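Local coordinates for protein beta-ketoacyl synthase (Pseudomonas aeruginosa, PDB 4CW4) that starts fatty acid biosynthesis by condensing acetyl-CoA with malonyl-acyl carrier protein, giving the acetoacetyl-acyl carrier protein primer, at residues His386-Asp397 with Gly542-Pro552; Asp428-His439 with Lys528-Lys538. One frame throughout, in Å; residues are numbered along the deposited sequence. Where two conformers were deposited one is given.

Contact 1 of 2, residues His386-Asp397 with Gly542-Pro552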
loop_
_atom_site.group_PDB
_atom_site.type_symbol
_atom_site.label_atom_id
_atom_site.label_comp_id
_atom_site.label_asym_id
_atom_site.label_seq_id
_atom_site.Cartn_x
_atom_site.Cartn_y
_atom_site.Cartn_z
ATOM N N HIS A 386 20.540 -17.436 9.346
ATOM C CA HIS A 386 20.094 -18.194 8.188
ATOM C C HIS A 386 20.551 -17.554 6.887
ATOM O O HIS A 386 20.375 -18.115 5.811
ATOM C CB HIS A 386 18.578 -18.362 8.239
ATOM C CG HIS A 386 18.108 -19.016 9.496
ATOM N ND1 HIS A 386 18.259 -20.363 9.719
ATOM C CD2 HIS A 386 17.527 -18.512 10.612
ATOM C CE1 HIS A 386 17.788 -20.667 10.918
ATOM N NE2 HIS A 386 17.333 -19.565 11.481
ATOM N N GLY A 387 21.139 -16.365 7.010
ATOM C CA GLY A 387 21.621 -15.593 5.889
ATOM C C GLY A 387 21.758 -14.138 6.318
ATOM O O GLY A 387 21.445 -13.792 7.456
ATOM N N ALA A 388 22.189 -13.284 5.401
ATOM C CA ALA A 388 22.223 -11.835 5.631
ATOM C C ALA A 388 21.721 -11.135 4.378
ATOM O O ALA A 388 21.848 -11.658 3.274
ATOM C CB ALA A 388 23.628 -11.366 5.963
ATOM N N VAL A 389 21.115 -9.975 4.540
ATOM C CA VAL A 389 20.630 -9.234 3.404
ATOM C C VAL A 389 21.311 -7.868 3.380
ATOM O O VAL A 389 21.235 -7.127 4.343
ATOM C CB VAL A 389 19.112 -9.080 3.438
ATOM C CG1 VAL A 389 18.688 -8.279 2.259
ATOM C CG2 VAL A 389 18.438 -10.432 3.384
ATOM N N THR A 390 21.993 -7.565 2.278
ATOM C CA THR A 390 22.863 -6.395 2.209
ATOM C C THR A 390 22.299 -5.250 1.382
ATOM O O THR A 390 22.658 -4.105 1.608
ATOM C CB THR A 390 24.252 -6.766 1.679
ATOM O OG1 THR A 390 24.122 -7.566 0.518
ATOM C CG2 THR A 390 25.045 -7.544 2.721
ATOM N N ASP A 391 21.426 -5.537 0.429
ATOM C CA ASP A 391 20.894 -4.495 -0.428
ATOM C C ASP A 391 19.663 -4.983 -1.138
ATOM O O ASP A 391 19.543 -6.181 -1.464
ATOM C CB ASP A 391 21.894 -4.090 -1.515
ATOM C CG ASP A 391 22.840 -2.958 -1.090
ATOM O OD1 ASP A 391 22.385 -1.857 -0.666
ATOM O OD2 ASP A 391 24.057 -3.188 -1.185
ATOM N N VAL A 392 18.783 -4.028 -1.419
ATOM C CA VAL A 392 17.739 -4.172 -2.411
ATOM C C VAL A 392 17.759 -2.925 -3.264
ATOM O O VAL A 392 17.766 -1.803 -2.745
ATOM C CB VAL A 392 16.339 -4.309 -1.764
ATOM C CG1 VAL A 392 15.217 -4.218 -2.821
ATOM C CG2 VAL A 392 16.235 -5.626 -0.982
ATOM N N PHE A 393 17.766 -3.126 -4.568
ATOM C CA PHE A 393 17.699 -2.027 -5.519
ATOM C C PHE A 393 16.388 -2.055 -6.274
ATOM O O PHE A 393 15.919 -3.106 -6.715
ATOM C CB PHE A 393 18.890 -2.084 -6.460
ATOM C CG PHE A 393 20.202 -1.907 -5.745
ATOM C CD1 PHE A 393 20.558 -0.680 -5.207
ATOM C CD2 PHE A 393 21.049 -2.976 -5.563
ATOM C CE1 PHE A 393 21.747 -0.541 -4.510
ATOM C CE2 PHE A 393 22.236 -2.837 -4.874
ATOM C CZ PHE A 393 22.592 -1.615 -4.359
ATOM N N ILE A 394 15.801 -0.870 -6.397
ATOM C CA ILE A 394 14.503 -0.675 -6.996
ATOM C C ILE A 394 14.618 0.413 -8.058
ATOM O O ILE A 394 15.135 1.495 -7.789
ATOM C CB ILE A 394 13.488 -0.217 -5.926
ATOM C CG1 ILE A 394 13.227 -1.356 -4.924
ATOM C CG2 ILE A 394 12.191 0.257 -6.568
ATOM C CD1 ILE A 394 12.444 -0.942 -3.663
ATOM N N ASN A 395 14.133 0.128 -9.254
ATOM C CA ASN A 395 14.174 1.074 -10.367
ATOM C C ASN A 395 12.929 0.913 -11.223
ATOM O O ASN A 395 12.551 -0.209 -11.583
ATOM C CB ASN A 395 15.405 0.836 -11.248
ATOM C CG ASN A 395 16.696 1.159 -10.528
ATOM O OD1 ASN A 395 17.302 0.280 -9.886
ATOM N ND2 ASN A 395 17.119 2.423 -10.608
ATOM N N ALA A 396 12.313 2.039 -11.572
ATOM C CA ALA A 396 11.146 2.061 -12.447
ATOM C C ALA A 396 11.606 1.993 -13.912
ATOM O O ALA A 396 12.794 1.816 -14.196
ATOM C CB ALA A 396 10.295 3.303 -12.173
ATOM N N ASP A 397 10.666 2.120 -14.838
ATOM C CA ASP A 397 10.907 1.797 -16.239
ATOM C C ASP A 397 11.069 3.024 -17.137
ATOM O O ASP A 397 11.291 2.877 -18.325
ATOM C CB ASP A 397 9.725 0.988 -16.783
ATOM C CG ASP A 397 9.730 -0.458 -16.340
ATOM O OD1 ASP A 397 10.778 -0.988 -15.889
ATOM O OD2 ASP A 397 8.649 -1.086 -16.470
ATOM N N GLY A 542 5.673 -0.607 -13.775
ATOM C CA GLY A 542 7.064 -0.181 -13.796
ATOM C C GLY A 542 7.716 -0.391 -12.447
ATOM O O GLY A 542 8.414 0.475 -11.944
ATOM N N ASN A 543 7.479 -1.563 -11.867
ATOM C CA ASN A 543 8.051 -1.931 -10.589
ATOM C C ASN A 543 9.058 -3.051 -10.770
ATOM O O ASN A 543 8.728 -4.091 -11.313
ATOM C CB ASN A 543 6.922 -2.311 -9.617
ATOM C CG ASN A 543 6.175 -1.084 -9.110
ATOM O OD1 ASN A 543 6.723 -0.294 -8.338
ATOM N ND2 ASN A 543 4.944 -0.895 -9.562
ATOM N N ASN A 544 10.297 -2.813 -10.353
ATOM C CA ASN A 544 11.365 -3.805 -10.472
ATOM C C ASN A 544 12.207 -3.763 -9.219
ATOM O O ASN A 544 12.466 -2.690 -8.680
ATOM C CB ASN A 544 12.290 -3.507 -11.662
ATOM C CG ASN A 544 11.538 -3.324 -12.966
ATOM O OD1 ASN A 544 11.209 -4.292 -13.658
ATOM N ND2 ASN A 544 11.260 -2.075 -13.313
ATOM N N ALA A 545 12.675 -4.923 -8.772
ATOM C CA ALA A 545 13.569 -4.971 -7.623
ATOM C C ALA A 545 14.463 -6.175 -7.693
ATOM O O ALA A 545 14.061 -7.216 -8.214
ATOM C CB ALA A 545 12.787 -4.972 -6.304
ATOM N N SER A 546 15.679 -6.018 -7.159
ATOM C CA SER A 546 16.585 -7.141 -6.986
ATOM C C SER A 546 17.233 -7.059 -5.616
ATOM O O SER A 546 17.660 -5.982 -5.185
ATOM C CB SER A 546 17.669 -7.162 -8.066
ATOM O OG SER A 546 17.105 -7.145 -9.357
ATOM N N GLY A 547 17.264 -8.188 -4.916
ATOM C CA GLY A 547 17.864 -8.265 -3.596
ATOM C C GLY A 547 19.094 -9.147 -3.540
ATOM O O GLY A 547 19.207 -10.115 -4.306
ATOM N N VAL A 548 19.986 -8.841 -2.602
ATOM C CA VAL A 548 21.214 -9.605 -2.392
ATOM C C VAL A 548 21.154 -10.309 -1.041
ATOM O O VAL A 548 20.998 -9.669 0.003
ATOM C CB VAL A 548 22.454 -8.681 -2.436
ATOM C CG1 VAL A 548 23.730 -9.495 -2.267
ATOM C CG2 VAL A 548 22.493 -7.911 -3.738
ATOM N N VAL A 549 21.292 -11.630 -1.070
ATOM C CA VAL A 549 21.273 -12.445 0.137
ATOM C C VAL A 549 22.580 -13.223 0.222
ATOM O O VAL A 549 22.991 -13.862 -0.742
ATOM C CB VAL A 549 20.092 -13.459 0.124
ATOM C CG1 VAL A 549 19.919 -14.095 1.503
ATOM C CG2 VAL A 549 18.805 -12.812 -0.356
ATOM N N LEU A 550 23.228 -13.142 1.377
ATOM C CA LEU A 550 24.473 -13.849 1.656
ATOM C C LEU A 550 24.192 -15.076 2.503
ATOM O O LEU A 550 23.294 -15.062 3.343
ATOM C CB LEU A 550 25.446 -12.945 2.416
ATOM C CG LEU A 550 25.687 -11.545 1.843
ATOM C CD1 LEU A 550 26.690 -10.790 2.722
ATOM C CD2 LEU A 550 26.165 -11.636 0.395
ATOM N N SER A 551 24.965 -16.141 2.292
ATOM C CA SER A 551 24.800 -17.365 3.048
ATOM C C SER A 551 25.188 -17.197 4.513
ATOM O O SER A 551 25.926 -16.270 4.870
ATOM C CB SER A 551 25.709 -18.465 2.464
ATOM O OG SER A 551 27.064 -18.125 2.708
ATOM N N PRO A 552 24.762 -18.156 5.353
ATOM C CA PRO A 552 25.285 -18.181 6.721
ATOM C C PRO A 552 26.813 -18.206 6.800
ATOM O O PRO A 552 27.371 -17.533 7.672
ATOM C CB PRO A 552 24.675 -19.449 7.299
ATOM C CG PRO A 552 23.393 -19.596 6.566
ATOM C CD PRO A 552 23.676 -19.137 5.167
HETATM O O HOH W 1 9.314 -3.732 -15.610
#
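From Ala388 to Ile394, strand 387-394 runs beside strand 543-550 as an antiparallel neighbour, the two directions 147° apart. Ala388 and Leu550 form a hydrogen-bonded pair near one end, Ala388 N lying 2.9 Å from Leu550 O, and Phe393 and Ser546 repeat the arrangement further along, with Phe393 N 2.9 Å from Ser546 O. Between them the regular pattern is broken by a beta bulge. Thr390 and Asp391 together face Val548, whose O accepts from Thr390 N at 3.3 Å while its N donates to Asp391 O at 2.9 Å. The Asp391 carboxylate forms a salt bridge with Arg633 of the second subunit.

The pair belongs to the C-terminal half of the thiolase fold. Val389, Val392, Ile394, Ala545 and Val549 share the face turned to the central helices 288-301 and 482-496; Ile394 CG1 touches Ala545 CB at 3.9 Å. On the face with Phe393 and Ser546, helix 409-425 packs instead.

Thr390 straddles Val548 and Leu550. Its OG1 leans on Val548 CG1, these side chains crossing obliquely, while its methyl CG2 meets Leu550 CD1 at 3.6 Å, the two side chains crossing at about a right angle.

Past the end of strand 387-394, the amide of Asn544 bridges Asn395 and Asp397. ND2 donates almost within the amide plane to Asn395 O, 2.9 Å away, and also reaches Asp397 OD1 at 2.8 Å from above the carboxylate plane. These planes stand 48° apart, and two bonds from one NH2 fix the amide's rotation. Lys400 forms a salt bridge with Asp397 OD2.

Contact 2 of 2, residues Asp428-His439 with Lys528-Lys538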
loop_
_atom_site.group_PDB
_atom_site.type_symbol
_atom_site.label_atom_id
_atom_site.label_comp_id
_atom_site.label_asym_id
_atom_site.label_seq_id
_atom_site.Cartn_x
_atom_site.Cartn_y
_atom_site.Cartn_z
ATOM N N ASP A 428 35.212 -13.360 -7.807
ATOM C CA ASP A 428 35.293 -14.816 -7.937
ATOM C C ASP A 428 34.072 -15.487 -7.325
ATOM O O ASP A 428 33.479 -16.385 -7.929
ATOM C CB ASP A 428 36.569 -15.352 -7.291
ATOM C CG ASP A 428 36.696 -16.861 -7.429
ATOM O OD1 ASP A 428 36.967 -17.324 -8.551
ATOM O OD2 ASP A 428 36.506 -17.577 -6.422
ATOM N N THR A 429 33.685 -15.047 -6.130
ATOM C CA THR A 429 32.524 -15.638 -5.461
ATOM C C THR A 429 31.235 -15.359 -6.240
ATOM O O THR A 429 30.380 -16.214 -6.349
ATOM C CB THR A 429 32.418 -15.165 -4.002
ATOM O OG1 THR A 429 33.533 -15.671 -3.266
ATOM C CG2 THR A 429 31.143 -15.684 -3.355
ATOM N N VAL A 430 31.098 -14.165 -6.787
ATOM C CA VAL A 430 29.945 -13.881 -7.629
ATOM C C VAL A 430 29.956 -14.761 -8.889
ATOM O O VAL A 430 28.930 -15.315 -9.278
ATOM C CB VAL A 430 29.874 -12.394 -7.988
ATOM C CG1 VAL A 430 28.829 -12.137 -9.088
ATOM C CG2 VAL A 430 29.524 -11.578 -6.751
ATOM N N ARG A 431 31.126 -14.922 -9.503
ATOM C CA ARG A 431 31.215 -15.685 -10.736
ATOM C C ARG A 431 30.992 -17.170 -10.560
ATOM O O ARG A 431 30.486 -17.809 -11.464
ATOM C CB ARG A 431 32.564 -15.456 -11.423
ATOM C CG ARG A 431 32.646 -14.099 -12.094
ATOM C CD ARG A 431 34.063 -13.813 -12.597
ATOM N NE ARG A 431 34.094 -12.557 -13.338
ATOM C CZ ARG A 431 35.202 -11.902 -13.667
ATOM N NH1 ARG A 431 36.404 -12.377 -13.330
ATOM N NH2 ARG A 431 35.110 -10.762 -14.335
ATOM N N HIS A 432 31.382 -17.730 -9.420
ATOM C CA HIS A 432 31.380 -19.178 -9.269
ATOM C C HIS A 432 30.576 -19.717 -8.103
ATOM O O HIS A 432 30.441 -20.927 -7.964
ATOM C CB HIS A 432 32.829 -19.666 -9.176
ATOM C CG HIS A 432 33.654 -19.284 -10.357
ATOM N ND1 HIS A 432 33.465 -19.842 -11.602
ATOM C CD2 HIS A 432 34.641 -18.370 -10.498
ATOM C CE1 HIS A 432 34.322 -19.308 -12.454
ATOM N NE2 HIS A 432 35.042 -18.409 -11.811
ATOM N N ALA A 433 30.000 -18.833 -7.297
ATOM C CA ALA A 433 29.231 -19.267 -6.142
ATOM C C ALA A 433 28.014 -18.386 -5.911
ATOM O O ALA A 433 27.616 -18.165 -4.768
ATOM C CB ALA A 433 30.106 -19.299 -4.907
ATOM N N SER A 434 27.411 -17.905 -6.996
ATOM C CA SER A 434 26.145 -17.180 -6.882
ATOM C C SER A 434 25.087 -17.802 -7.783
ATOM O O SER A 434 25.412 -18.475 -8.760
ATOM C CB SER A 434 26.311 -15.672 -7.171
ATOM O OG SER A 434 26.378 -15.403 -8.551
ATOM N N PHE A 435 23.823 -17.584 -7.430
ATOM C CA PHE A 435 22.697 -18.053 -8.228
ATOM C C PHE A 435 21.596 -17.000 -8.223
ATOM O O PHE A 435 21.602 -16.068 -7.408
ATOM C CB PHE A 435 22.204 -19.441 -7.773
ATOM C CG PHE A 435 21.538 -19.488 -6.406
ATOM C CD1 PHE A 435 22.262 -19.296 -5.233
ATOM C CD2 PHE A 435 20.186 -19.808 -6.299
ATOM C CE1 PHE A 435 21.636 -19.385 -3.982
ATOM C CE2 PHE A 435 19.565 -19.886 -5.061
ATOM C CZ PHE A 435 20.296 -19.678 -3.905
ATOM N N VAL A 436 20.669 -17.152 -9.161
ATOM C CA VAL A 436 19.574 -16.214 -9.323
ATOM C C VAL A 436 18.253 -16.917 -9.056
ATOM O O VAL A 436 17.948 -17.966 -9.626
ATOM C CB VAL A 436 19.531 -15.638 -10.758
ATOM C CG1 VAL A 436 18.336 -14.677 -10.929
ATOM C CG2 VAL A 436 20.839 -14.948 -11.123
ATOM N N HIS A 437 17.477 -16.341 -8.154
ATOM C CA HIS A 437 16.064 -16.666 -8.021
ATOM C C HIS A 437 15.331 -15.773 -9.002
ATOM O O HIS A 437 15.031 -14.604 -8.717
ATOM C CB HIS A 437 15.578 -16.475 -6.581
ATOM C CG HIS A 437 15.323 -17.773 -5.892
ATOM N ND1 HIS A 437 14.157 -18.474 -6.077
ATOM C CD2 HIS A 437 16.110 -18.539 -5.089
ATOM C CE1 HIS A 437 14.226 -19.614 -5.413
ATOM N NE2 HIS A 437 15.399 -19.674 -4.801
ATOM N N ALA A 438 15.069 -16.333 -10.178
ATOM C CA ALA A 438 14.449 -15.587 -11.243
ATOM C C ALA A 438 13.019 -15.273 -10.897
ATOM O O ALA A 438 12.343 -16.039 -10.224
ATOM C CB ALA A 438 14.480 -16.369 -12.530
ATOM N N HIS A 439 12.567 -14.145 -11.404
ATOM C CA HIS A 439 11.173 -13.769 -11.299
ATOM C C HIS A 439 10.333 -14.907 -11.876
ATOM O O HIS A 439 9.402 -15.373 -11.238
ATOM C CB HIS A 439 10.917 -12.468 -12.041
ATOM C CG HIS A 439 9.496 -12.027 -11.982
ATOM N ND1 HIS A 439 8.865 -11.726 -10.793
ATOM C CD2 HIS A 439 8.574 -11.847 -12.960
ATOM C CE1 HIS A 439 7.618 -11.360 -11.043
ATOM N NE2 HIS A 439 7.411 -11.445 -12.347
ATOM N N LYS A 528 30.917 -26.587 -5.525
ATOM C CA LYS A 528 31.277 -25.432 -4.714
ATOM C C LYS A 528 29.990 -24.822 -4.142
ATOM O O LYS A 528 29.132 -24.377 -4.906
ATOM C CB LYS A 528 32.013 -24.401 -5.571
ATOM C CG LYS A 528 32.442 -23.150 -4.818
ATOM C CD LYS A 528 33.070 -22.123 -5.738
ATOM C CE LYS A 528 33.548 -20.923 -4.927
ATOM N NZ LYS A 528 34.199 -19.823 -5.723
ATOM N N PRO A 529 29.837 -24.812 -2.800
ATOM C CA PRO A 529 28.594 -24.295 -2.202
ATOM C C PRO A 529 28.246 -22.895 -2.686
ATOM O O PRO A 529 29.119 -22.054 -2.843
ATOM C CB PRO A 529 28.905 -24.259 -0.706
ATOM C CG PRO A 529 30.008 -25.263 -0.514
ATOM C CD PRO A 529 30.802 -25.272 -1.780
ATOM N N LEU A 530 26.963 -22.662 -2.921
ATOM C CA LEU A 530 26.487 -21.352 -3.327
ATOM C C LEU A 530 26.471 -20.442 -2.102
ATOM O O LEU A 530 26.029 -20.849 -1.025
ATOM C CB LEU A 530 25.107 -21.485 -3.963
ATOM C CG LEU A 530 25.090 -22.191 -5.310
ATOM C CD1 LEU A 530 23.690 -22.688 -5.642
ATOM C CD2 LEU A 530 25.629 -21.279 -6.393
ATOM N N GLU A 531 26.981 -19.223 -2.268
ATOM C CA GLU A 531 27.194 -18.296 -1.157
ATOM C C GLU A 531 26.360 -17.036 -1.265
ATOM O O GLU A 531 26.192 -16.342 -0.280
ATOM C CB GLU A 531 28.667 -17.879 -1.053
ATOM C CG GLU A 531 29.673 -19.035 -0.985
ATOM C CD GLU A 531 29.661 -19.799 0.327
ATOM O OE1 GLU A 531 28.752 -19.609 1.159
ATOM O OE2 GLU A 531 30.580 -20.626 0.513
ATOM N N VAL A 532 25.866 -16.744 -2.465
ATOM C CA VAL A 532 25.126 -15.516 -2.715
ATOM C C VAL A 532 23.938 -15.809 -3.609
ATOM O O VAL A 532 24.081 -16.503 -4.606
ATOM C CB VAL A 532 26.008 -14.488 -3.421
ATOM C CG1 VAL A 532 25.208 -13.213 -3.799
ATOM C CG2 VAL A 532 27.202 -14.152 -2.559
ATOM N N CYS A 533 22.770 -15.264 -3.249
ATOM C CA CYS A 533 21.602 -15.345 -4.114
ATOM C C CYS A 533 21.109 -13.954 -4.483
ATOM O O CYS A 533 20.991 -13.069 -3.617
ATOM C CB CYS A 533 20.454 -16.089 -3.438
ATOM S SG CYS A 533 19.028 -16.326 -4.533
ATOM N N PHE A 534 20.813 -13.780 -5.767
ATOM C CA PHE A 534 20.143 -12.590 -6.265
ATOM C C PHE A 534 18.667 -12.920 -6.462
ATOM O O PHE A 534 18.308 -13.775 -7.288
ATOM C CB PHE A 534 20.779 -12.168 -7.575
ATOM C CG PHE A 534 22.245 -11.870 -7.440
ATOM C CD1 PHE A 534 22.661 -10.705 -6.845
ATOM C CD2 PHE A 534 23.197 -12.769 -7.874
ATOM C CE1 PHE A 534 23.989 -10.420 -6.700
ATOM C CE2 PHE A 534 24.532 -12.495 -7.723
ATOM C CZ PHE A 534 24.933 -11.319 -7.135
ATOM N N ILE A 535 17.821 -12.253 -5.680
ATOM C CA ILE A 535 16.371 -12.400 -5.782
ATOM C C ILE A 535 15.859 -11.356 -6.777
ATOM O O ILE A 535 16.075 -10.157 -6.567
ATOM C CB ILE A 535 15.684 -12.145 -4.426
ATOM C CG1 ILE A 535 16.299 -12.975 -3.288
ATOM C CG2 ILE A 535 14.193 -12.410 -4.538
ATOM C CD1 ILE A 535 16.243 -14.439 -3.449
ATOM N N ASN A 536 15.211 -11.798 -7.852
ATOM C CA ASN A 536 14.745 -10.885 -8.875
ATOM C C ASN A 536 13.225 -10.839 -8.976
ATOM O O ASN A 536 12.553 -11.878 -8.939
ATOM C CB ASN A 536 15.333 -11.245 -10.239
ATOM C CG ASN A 536 15.260 -10.074 -11.205
ATOM O OD1 ASN A 536 15.499 -8.920 -10.813
ATOM N ND2 ASN A 536 14.864 -10.340 -12.444
ATOM N N SER A 537 12.683 -9.636 -9.084
ATOM C CA SER A 537 11.231 -9.469 -9.064
ATOM C C SER A 537 10.771 -8.241 -9.827
ATOM O O SER A 537 11.486 -7.246 -10.004
ATOM C CB SER A 537 10.725 -9.391 -7.626
ATOM O OG SER A 537 9.322 -9.515 -7.529
ATOM N N LYS A 538 9.522 -8.293 -10.274
ATOM C CA LYS A 538 8.982 -7.198 -11.048
ATOM C C LYS A 538 7.502 -7.333 -11.001
ATOM O O LYS A 538 6.936 -8.357 -10.578
ATOM C CB LYS A 538 9.417 -7.263 -12.516
ATOM C CG LYS A 538 10.686 -8.054 -12.790
ATOM C CD LYS A 538 10.695 -8.650 -14.158
ATOM C CE LYS A 538 10.786 -7.626 -15.234
ATOM N NZ LYS A 538 11.752 -8.051 -16.283
HETATM O O HOH W 2 8.999 -12.180 -7.997
#
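Phe435 and Cys533 sit side by side on neighbouring parallel strands, and the sulfur lies over the phenyl ring. Cys533 SG stands 3.8 Å from the centroid of the Phe435 ring, 21° off its normal, with CB over the same face. Phe435 reaches this place because its CG lies between the backbone N and the carbonyl carbon (chi1 68°), which swings the ring toward strand 532-538. The Leu530 side chain crosses that of Phe435 at about a right angle, bringing CD1 within 3.7 Å of Phe435 CD1. The same sulfur meets His437 differently, in the plane of the imidazole at its edge, 3.7 Å from His437 CD2. One thiol thus touches one ring by the face and the other by the edge.

On the opposite face of the sheet, Ser434 OG comes to the edge of the Phe534 ring, 3.5 Å from CE2. That hydroxyl is already committed: it donates to Val430 O at 2.7 Å, on a lone pair in the carbonyl plane, and accepts from Trp466 NE1. The bond ties helix 428-433 to the strand that follows it. There Ala433 O takes two backbone donors, Glu531 N and Val532 N. At the outer end the extended Lys528 passes over the Ala433 methyl to a rather long salt bridge, NZ to Asp428 OD2 at 3.3 Å.

Strand 434-437 leads to His439, whose CG is anti to the backbone N (chi1 180°). The backbone N of Lys538 lies over one face of the imidazole, Asn536 O is at its edge, and water 2 lies in its plane, 2.8 Å from ND1. Such a histidine beyond a core strand of the thiolase fold, here a predicted active-site residue, is characteristic of the Cys-His-His centre of KAS I/II-type ketosynthases.

In the fold
Contacts 1 and 2 meet through strands 532-539 and 543-550, consecutive in the chain and antiparallel neighbours, so that one run of sheet extends from strand 387-394 to strand 434-437. Their centres are 11 Å apart. Two probable hydrogen bonds join them directly: Ser546 OG to Asn536 OD1 at 2.8 Å, and Ser551 OG to Glu531 OE1 at 2.7 Å. The active site lies at one end of this sheet. The His439 side chain of contact 2 is about 5 Å from that of Cys286, the inferred catalytic cysteine, and about 4 Å from that of His477, also predicted as catalytic. Asn544 of contact 1 stands further back, its side chain about 8 Å from that of His439.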